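Local coordinates for beta-lactamase-like protein (Koribacter versatilis, PDB 6B9V) that hydrolyses diphosphate bonds, cleaving reactive FAD photoproducts, as a PhnP-family enzyme of the metallo-beta-lactamase fold that carries manganese and zinc, at the interface of chains A and B. Coordinates in Å, arbitrary orientation; residue numbers count along the deposited sequence, not the author numbering. Chains: chain A/B, Beta-lactamase-like protein.

Contact 1: the interface of chains A and B. Residues chain A 60; chain B 16-19, 37-39.
A:Arg60 reaches across to a loop of chain B and ends at the backbone carbonyl of B:Pro19, where its terminal nitrogen NH2 donates a hydrogen bond of 2.8 Å to O. The bond is fairly straight, 154° at the hydrogen, and arrives in the carbonyl plane on a lone pair, with the oxygen tilted slightly from the guanidinium plane. A:Arg60 NE turns toward the same loop and makes weak bonds, 3.1 Å to B:Met16 O and 3.4 Å to B:Pro19 O. An arginine suits this place because one flat cation can serve several carbonyl oxygens at once. The aliphatic stem is also used: A:Arg60 CD lies over the centre of one face of the B:Arg39 guanidinium, 3.7 Å from its CZ, as the two side chains run past each other in opposite directions. Beyond the NH1 end of the head group, methyl CD2 of B:Leu38 packs 3.8 Å from A:Arg60 NH1. What gives A:Arg60 its reach is an extended chain that leaves helix 59-66 with CG anti to the backbone N (chi1 175°). B:Pro19 follows a cis peptide bond, which probably helps turn its carbonyl toward the arginine. The contact pins a helix to a partner loop, probably helping hold this dimer together.

Contact 2: the interface of chains A and B. Residues chain A 36, 38, 61; chain B 60-61.
B:Glu61 and A:Arg36 bury the most surface here, and they face each other as a salt bridge, with B:Glu61 OE1 3.4 Å from A:Arg36 NH2. The hydrogen bond within this pair is weak, bent to 131° at the hydrogen; the side chains meet at about a right angle, with guanidinium and carboxylate planes 39° apart. Charge attraction therefore probably matters more than bond geometry. Water supplements the direct link: water 2 is bonded to both NE and NH2 of A:Arg36 and lies beside B:Glu61 OE1, although its very short separation from that oxygen is doubtful. A bend at chi2 (58°) helps bring the carboxylate of B:Glu61 toward these partners. Within chain A, A:Glu61 takes a firmer hold of the arginine, its OE2 accepting a 2.7 Å bond from A:Arg36 NH2 through the syn lone pair. This second-shell carboxylate steadies the guanidinium that chain B meets. A:Glu61 OE1 lies 4.5 Å from B:Glu61 OE1, and if both glutamates are ionised they would repel each other. Water 1 joins them, 2.9 Å from A:Glu61 OE1 and 2.6 Å from B:Glu61 OE1, and A:Arg36 would be expected to ease the repulsion. To one side, methyl CD2 of A:Leu38 packs against B:Arg60 NH1 at 4.0 Å. Both glutamates project from helix 59-66 of their own subunits, while A:Arg36 and A:Leu38 come from the loop region following the 3-10 helix 33-35.

Contact 3: the interface of chains A and B. Residues chain A 59-60, 63-64, 89, 92-93; chain B 21.
B:Ile21 inserts its branched side chain between A:Leu64 and A:Leu93, hiding 114 Å² of its surface against chain A, far more than any other residue here. Its two arms serve different walls of the pocket. The longer arm ends in B:Ile21 CD1, which packs 3.6 Å from CG of A:Leu93. On another wall, B:Ile21 CD1 lies 3.9 Å from ring carbon CE2 of A:Phe59. Partway along this arm, B:Ile21 CG1 sits beside the A:Pro92 ring, 4.0 Å from its CG. The shorter arm, B:Ile21 CG2, turns toward helix 59-66, where it meets A:Leu64 CD2 at 3.7 Å and A:Ala63 CB at 4.1 Å. CG1 sits between the backbone N and carbonyl carbon (chi1 58°), a crowded setting that sends the two arms to different walls. A beta-branched residue suits such a site, since a single side chain can meet both walls. The side chains of A:Phe59, A:Leu64, A:Pro92 and A:Leu93 all cross the isoleucine at about a right angle. The small A:Ala63 lets the helix surface approach, and its CB also covers one face of the A:Phe59 ring, toward the rim. A:Pro92 adds a rigid apolar wall, and A:Asp89 also lines the pocket. In the fold, the receiving pocket is shared by helix 59-66, the end of helix 87-90 and the following 3-10 helix 91-93, while B:Ile21 comes from a loop.

Contact 1: the interface of chains A and B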
ATOM      1  N   ARG A  60      -0.496   5.281   3.484  1.00 13.10           N
ATOM      2  CA  ARG A  60       0.515   6.344   3.325  1.00 16.43           C
ATOM      3  C   ARG A  60      -0.006   7.481   2.419  1.00 16.77           C
ATOM      4  O   ARG A  60       0.039   8.665   2.796  1.00 14.90           O
ATOM      5  CB  ARG A  60       1.834   5.788   2.756  1.00 16.26           C
ATOM      6  CG  ARG A  60       2.857   6.903   2.458  1.00 16.03           C
ATOM      7  CD  ARG A  60       4.216   6.315   2.060  1.00 15.12           C
ATOM      8  NE  ARG A  60       5.146   7.363   1.630  1.00 12.14           N
ATOM      9  CZ  ARG A  60       5.194   7.887   0.412  1.00 17.45           C
ATOM     10  NH1 ARG A  60       4.372   7.457  -0.539  1.00 16.93           N
ATOM     11  NH2 ARG A  60       6.069   8.855   0.149  1.00 16.29           N
TER
ATOM     12  N   MET B  16       9.922   3.889   4.031  1.00 17.74           N
ATOM     13  CA  MET B  16       8.717   4.679   4.288  1.00 18.66           C
ATOM     14  C   MET B  16       8.473   5.730   3.193  1.00 18.00           C
ATOM     15  O   MET B  16       7.616   6.599   3.330  1.00 16.60           O
ATOM     16  CB  MET B  16       8.797   5.326   5.671  1.00 23.45           C
ATOM     17  CG  MET B  16       8.671   4.307   6.820  1.00 31.54           C
ATOM     18  SD  MET B  16       7.036   3.500   6.908  1.00 43.00           S
ATOM     19  CE  MET B  16       7.475   1.768   7.054  1.00 42.20           C
ATOM     20  N   GLY B  17       9.208   5.625   2.089  1.00 14.35           N
ATOM     21  CA  GLY B  17       9.036   6.562   0.992  1.00 13.32           C
ATOM     22  C   GLY B  17       9.544   7.971   1.269  1.00 16.44           C
ATOM     23  O   GLY B  17      10.068   8.257   2.336  1.00 16.65           O
ATOM     24  N   VAL B  18       9.403   8.839   0.276  1.00 14.83           N
ATOM     25  CA  VAL B  18       9.632  10.267   0.418  1.00 13.89           C
ATOM     26  C   VAL B  18       8.462  10.963  -0.273  1.00 13.61           C
ATOM     27  O   VAL B  18       8.214  10.720  -1.454  1.00 16.01           O
ATOM     28  CB  VAL B  18      10.973  10.711  -0.209  1.00 14.66           C
ATOM     29  CG1 VAL B  18      11.268  12.177   0.134  1.00 15.56           C
ATOM     30  CG2 VAL B  18      12.120   9.821   0.288  1.00 16.22           C
ATOM     31  N   PRO B  19       7.709  11.792   0.465  1.00 14.32           N
ATOM     32  CA  PRO B  19       7.877  12.174   1.880  1.00 18.13           C
ATOM     33  C   PRO B  19       7.645  11.038   2.869  1.00 21.95           C
ATOM     34  O   PRO B  19       7.072  10.000   2.517  1.00 19.79           O
ATOM     35  CB  PRO B  19       6.795  13.247   2.095  1.00 20.03           C
ATOM     36  CG  PRO B  19       6.375  13.681   0.710  1.00 22.72           C
ATOM     37  CD  PRO B  19       6.591  12.501  -0.179  1.00 17.02           C
ATOM     38  N   ARG B  37       9.091   9.875  -3.941  1.00 15.16           N
ATOM     39  CA  ARG B  37       9.679   8.550  -4.146  1.00 16.95           C
ATOM     40  C   ARG B  37       8.840   7.445  -3.532  1.00 17.59           C
ATOM     41  O   ARG B  37       8.706   7.363  -2.289  1.00 15.38           O
ATOM     42  CB  ARG B  37      11.085   8.471  -3.547  1.00 17.05           C
ATOM     43  CG  ARG B  37      11.899   9.763  -3.589  1.00 26.37           C
ATOM     44  CD  ARG B  37      13.397   9.534  -3.322  1.00 33.44           C
ATOM     45  NE  ARG B  37      14.050   9.208  -4.575  1.00 47.73           N
ATOM     46  CZ  ARG B  37      14.859  10.022  -5.242  1.00 28.94           C
ATOM     47  NH1 ARG B  37      15.186  11.214  -4.761  1.00 36.74           N
ATOM     48  NH2 ARG B  37      15.367   9.615  -6.383  1.00 36.16           N
ATOM     49  N   LEU B  38       8.279   6.596  -4.393  1.00 16.57           N
ATOM     50  CA  LEU B  38       7.570   5.401  -3.937  1.00 16.29           C
ATOM     51  C   LEU B  38       8.571   4.350  -3.481  1.00 16.12           C
ATOM     52  O   LEU B  38       9.773   4.523  -3.668  1.00 18.12           O
ATOM     53  CB  LEU B  38       6.661   4.847  -5.048  1.00 15.42           C
ATOM     54  CG  LEU B  38       5.525   5.829  -5.387  1.00 13.18           C
ATOM     55  CD1 LEU B  38       4.525   5.216  -6.347  1.00 17.01           C
ATOM     56  CD2 LEU B  38       4.814   6.323  -4.129  1.00 14.16           C
ATOM     57  N   ARG B  39       8.094   3.285  -2.831  1.00 15.30           N
ATOM     58  CA  ARG B  39       8.980   2.257  -2.281  1.00 13.61           C
ATOM     59  C   ARG B  39       9.787   1.501  -3.372  1.00 15.39           C
ATOM     60  O   ARG B  39       9.417   1.540  -4.507  1.00 19.67           O
ATOM     61  CB  ARG B  39       8.240   1.319  -1.338  1.00 14.85           C
ATOM     62  CG  ARG B  39       8.225   1.784   0.109  1.00 26.65           C
ATOM     63  CD  ARG B  39       7.500   3.106   0.339  1.00 42.81           C
ATOM     64  NE  ARG B  39       6.062   3.058   0.226  1.00 25.93           N
ATOM     65  CZ  ARG B  39       5.239   2.853   1.233  1.00 41.34           C
ATOM     66  NH1 ARG B  39       5.702   2.664   2.439  1.00 21.95           N
ATOM     67  NH2 ARG B  39       3.969   2.790   1.045  1.00 65.29           N
TER

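Contact 2: the interface of chains A and B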
ATOM      1  N   ARG A  36     -11.796   7.662  -9.447  1.00 13.94           N
ATOM      2  CA  ARG A  36     -10.562   7.155  -8.863  1.00 14.83           C
ATOM      3  C   ARG A  36     -10.799   6.942  -7.388  1.00 15.05           C
ATOM      4  O   ARG A  36     -11.120   7.888  -6.664  1.00 15.14           O
ATOM      5  CB  ARG A  36      -9.391   8.120  -9.075  1.00 14.54           C
ATOM      6  CG  ARG A  36      -8.067   7.646  -8.470  1.00 23.50           C
ATOM      7  CD  ARG A  36      -6.976   8.749  -8.595  1.00 39.22           C
ATOM      8  NE  ARG A  36      -5.616   8.297  -8.270  1.00 36.77           N
ATOM      9  CZ  ARG A  36      -5.147   8.160  -7.029  1.00 36.61           C
ATOM     10  NH1 ARG A  36      -5.936   8.408  -5.994  1.00 31.43           N
ATOM     11  NH2 ARG A  36      -3.899   7.758  -6.814  1.00 30.17           N
ATOM     12  N   LEU A  38      -9.368   4.986  -3.807  1.00 11.11           N
ATOM     13  CA  LEU A  38      -8.459   4.170  -2.993  1.00  9.49           C
ATOM     14  C   LEU A  38      -9.247   3.233  -2.072  1.00 18.12           C
ATOM     15  O   LEU A  38     -10.483   3.300  -2.011  1.00 14.29           O
ATOM     16  CB  LEU A  38      -7.531   5.061  -2.163  1.00 14.23           C
ATOM     17  CG  LEU A  38      -6.738   6.076  -2.986  1.00 17.84           C
ATOM     18  CD1 LEU A  38      -5.816   6.920  -2.090  1.00 18.22           C
ATOM     19  CD2 LEU A  38      -5.924   5.353  -4.070  1.00 16.21           C
ATOM     20  N   GLU A  61      -0.523   7.110   1.243  1.00 13.46           N
ATOM     21  CA  GLU A  61      -1.067   8.080   0.290  1.00 14.47           C
ATOM     22  C   GLU A  61      -2.219   8.881   0.913  1.00 14.53           C
ATOM     23  O   GLU A  61      -2.308  10.101   0.735  1.00 13.68           O
ATOM     24  CB  GLU A  61      -1.555   7.377  -0.997  1.00 12.36           C
ATOM     25  CG  GLU A  61      -2.137   8.341  -2.075  1.00 20.76           C
ATOM     26  CD  GLU A  61      -2.506   7.663  -3.431  1.00 27.98           C
ATOM     27  OE1 GLU A  61      -2.152   6.472  -3.698  1.00 21.99           O
ATOM     28  OE2 GLU A  61      -3.151   8.351  -4.256  1.00 23.77           O
TER
ATOM     29  N   ARG B  60       0.246  -1.336  -6.638  1.00 14.74           N
ATOM     30  CA  ARG B  60      -0.932  -0.951  -7.435  1.00 13.75           C
ATOM     31  C   ARG B  60      -0.716   0.387  -8.174  1.00 14.64           C
ATOM     32  O   ARG B  60      -0.949   0.496  -9.396  1.00 17.90           O
ATOM     33  CB  ARG B  60      -2.198  -0.871  -6.558  1.00 15.84           C
ATOM     34  CG  ARG B  60      -3.448  -0.486  -7.372  1.00 16.39           C
ATOM     35  CD  ARG B  60      -4.750  -0.502  -6.527  1.00 13.58           C
ATOM     36  NE  ARG B  60      -5.866   0.120  -7.253  1.00 15.21           N
ATOM     37  CZ  ARG B  60      -6.129   1.423  -7.244  1.00 17.64           C
ATOM     38  NH1 ARG B  60      -5.353   2.239  -6.554  1.00 19.20           N
ATOM     39  NH2 ARG B  60      -7.151   1.917  -7.941  1.00 17.15           N
ATOM     40  N   GLU B  61      -0.243   1.392  -7.443  1.00 13.90           N
ATOM     41  CA  GLU B  61       0.023   2.700  -8.052  1.00 13.98           C
ATOM     42  C   GLU B  61       1.140   2.625  -9.104  1.00 17.52           C
ATOM     43  O   GLU B  61       1.034   3.223 -10.192  1.00 14.58           O
ATOM     44  CB  GLU B  61       0.380   3.720  -6.971  1.00 15.43           C
ATOM     45  CG  GLU B  61       0.732   5.118  -7.507  1.00 18.71           C
ATOM     46  CD  GLU B  61      -0.378   5.746  -8.335  1.00 34.31           C
ATOM     47  OE1 GLU B  61      -1.576   5.544  -8.013  1.00 37.50           O
ATOM     48  OE2 GLU B  61      -0.054   6.446  -9.317  1.00 45.05           O
TER
HETATM   49  O   HOH W   1      -2.899   4.809  -5.893  1.00 17.27           O
HETATM   50  O   HOH W   2      -3.298   6.373  -9.510  1.00 51.35           O

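Contact 3: the interface of chains A and B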
ATOM      1  N   PHE A  59      -2.823   3.598   2.973  1.00 11.38           N
ATOM      2  CA  PHE A  59      -2.774   4.540   4.087  1.00 16.21           C
ATOM      3  C   PHE A  59      -1.702   5.623   3.930  1.00 15.71           C
ATOM      4  O   PHE A  59      -1.969   6.781   4.215  1.00 14.49           O
ATOM      5  CB  PHE A  59      -2.567   3.826   5.424  1.00 13.57           C
ATOM      6  CG  PHE A  59      -2.369   4.793   6.563  1.00 17.21           C
ATOM      7  CD1 PHE A  59      -3.437   5.537   7.048  1.00 18.17           C
ATOM      8  CD2 PHE A  59      -1.108   5.013   7.090  1.00 16.41           C
ATOM      9  CE1 PHE A  59      -3.256   6.463   8.059  1.00 26.35           C
ATOM     10  CE2 PHE A  59      -0.918   5.955   8.111  1.00 22.42           C
ATOM     11  CZ  PHE A  59      -1.990   6.669   8.594  1.00 19.83           C
ATOM     12  N   ARG A  60      -0.496   5.281   3.484  1.00 13.10           N
ATOM     13  CA  ARG A  60       0.515   6.344   3.325  1.00 16.43           C
ATOM     14  C   ARG A  60      -0.006   7.481   2.419  1.00 16.77           C
ATOM     15  O   ARG A  60       0.039   8.665   2.796  1.00 14.90           O
ATOM     16  CB  ARG A  60       1.834   5.788   2.756  1.00 16.26           C
ATOM     17  CG  ARG A  60       2.857   6.903   2.458  1.00 16.03           C
ATOM     18  CD  ARG A  60       4.216   6.315   2.060  1.00 15.12           C
ATOM     19  NE  ARG A  60       5.146   7.363   1.630  1.00 12.14           N
ATOM     20  CZ  ARG A  60       5.194   7.887   0.412  1.00 17.45           C
ATOM     21  NH1 ARG A  60       4.372   7.457  -0.539  1.00 16.93           N
ATOM     22  NH2 ARG A  60       6.069   8.855   0.149  1.00 16.29           N
ATOM     23  N   ALA A  63      -2.869   9.495   4.108  1.00 13.22           N
ATOM     24  CA  ALA A  63      -2.353  10.376   5.144  1.00 15.75           C
ATOM     25  C   ALA A  63      -1.641  11.594   4.548  1.00 17.08           C
ATOM     26  O   ALA A  63      -1.834  12.717   5.002  1.00 16.57           O
ATOM     27  CB  ALA A  63      -1.398   9.606   6.074  1.00 14.57           C
ATOM     28  N   LEU A  64      -0.817  11.373   3.532  1.00 13.29           N
ATOM     29  CA  LEU A  64      -0.090  12.482   2.912  1.00 15.64           C
ATOM     30  C   LEU A  64      -1.059  13.451   2.270  1.00 20.34           C
ATOM     31  O   LEU A  64      -0.931  14.663   2.415  1.00 16.57           O
ATOM     32  CB  LEU A  64       0.909  11.960   1.867  1.00 17.01           C
ATOM     33  CG  LEU A  64       2.108  11.206   2.426  1.00 18.10           C
ATOM     34  CD1 LEU A  64       2.899  10.587   1.274  1.00 18.56           C
ATOM     35  CD2 LEU A  64       2.995  12.173   3.252  1.00 23.95           C
ATOM     36  N   ASP A  89       2.544   1.215   7.452  1.00 19.54           N
ATOM     37  CA  ASP A  89       2.812   2.612   7.123  1.00 17.13           C
ATOM     38  C   ASP A  89       2.357   3.561   8.213  1.00 20.96           C
ATOM     39  O   ASP A  89       2.640   4.753   8.142  1.00 18.56           O
ATOM     40  CB  ASP A  89       2.167   2.973   5.785  1.00 14.82           C
ATOM     41  CG  ASP A  89       3.071   2.608   4.613  1.00 25.51           C
ATOM     42  OD1 ASP A  89       4.300   2.810   4.745  1.00 29.06           O
ATOM     43  OD2 ASP A  89       2.579   2.120   3.584  1.00 22.86           O
ATOM     44  N   PRO A  92       5.780   5.550  11.199  1.00 25.56           N
ATOM     45  CA  PRO A  92       6.449   6.829  11.500  1.00 29.19           C
ATOM     46  C   PRO A  92       5.612   7.807  12.339  1.00 30.89           C
ATOM     47  O   PRO A  92       6.157   8.795  12.835  1.00 26.37           O
ATOM     48  CB  PRO A  92       6.715   7.432  10.109  1.00 30.36           C
ATOM     49  CG  PRO A  92       6.526   6.303   9.142  1.00 28.00           C
ATOM     50  CD  PRO A  92       5.494   5.420   9.760  1.00 25.63           C
ATOM     51  N   LEU A  93       4.314   7.559  12.485  1.00 23.18           N
ATOM     52  CA  LEU A  93       3.498   8.398  13.358  1.00 23.11           C
ATOM     53  C   LEU A  93       3.454   7.869  14.790  1.00 26.92           C
ATOM     54  O   LEU A  93       2.866   8.502  15.673  1.00 24.36           O
ATOM     55  CB  LEU A  93       2.062   8.516  12.820  1.00 22.60           C
ATOM     56  CG  LEU A  93       1.938   9.244  11.479  1.00 24.08           C
ATOM     57  CD1 LEU A  93       0.480   9.282  11.022  1.00 28.92           C
ATOM     58  CD2 LEU A  93       2.541  10.653  11.549  1.00 22.75           C
TER
ATOM     59  N   ILE B  21       5.475  10.304   6.154  1.00 17.21           N
ATOM     60  CA  ILE B  21       4.295  10.908   6.748  1.00 15.88           C
ATOM     61  C   ILE B  21       4.634  11.583   8.067  1.00 21.21           C
ATOM     62  O   ILE B  21       5.434  11.076   8.850  1.00 20.54           O
ATOM     63  CB  ILE B  21       3.182   9.883   6.968  1.00 21.61           C
ATOM     64  CG1 ILE B  21       3.661   8.737   7.853  1.00 25.90           C
ATOM     65  CG2 ILE B  21       2.694   9.348   5.631  1.00 29.55           C
ATOM     66  CD1 ILE B  21       2.528   7.785   8.195  1.00 42.42           C
TER

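Helix 59-66 runs through all three contacts. Contact 1 and contact 3 are neighbours, their C-alpha centres about 9 Å apart, and share A:Arg60, whose head group serves the first while its stem borders the second. The C-alpha centre of contact 2, to which both helices contribute, lies about 13 Å from that of contact 1 and about 14 Å from that of contact 3. Two-fold symmetry repeats every residue pair with the chains exchanged, though A:Glu61 and B:Glu61 are not turned identically. Together the contacts could orient the subunits, although the structure alone does not show that this dimer forms in solution.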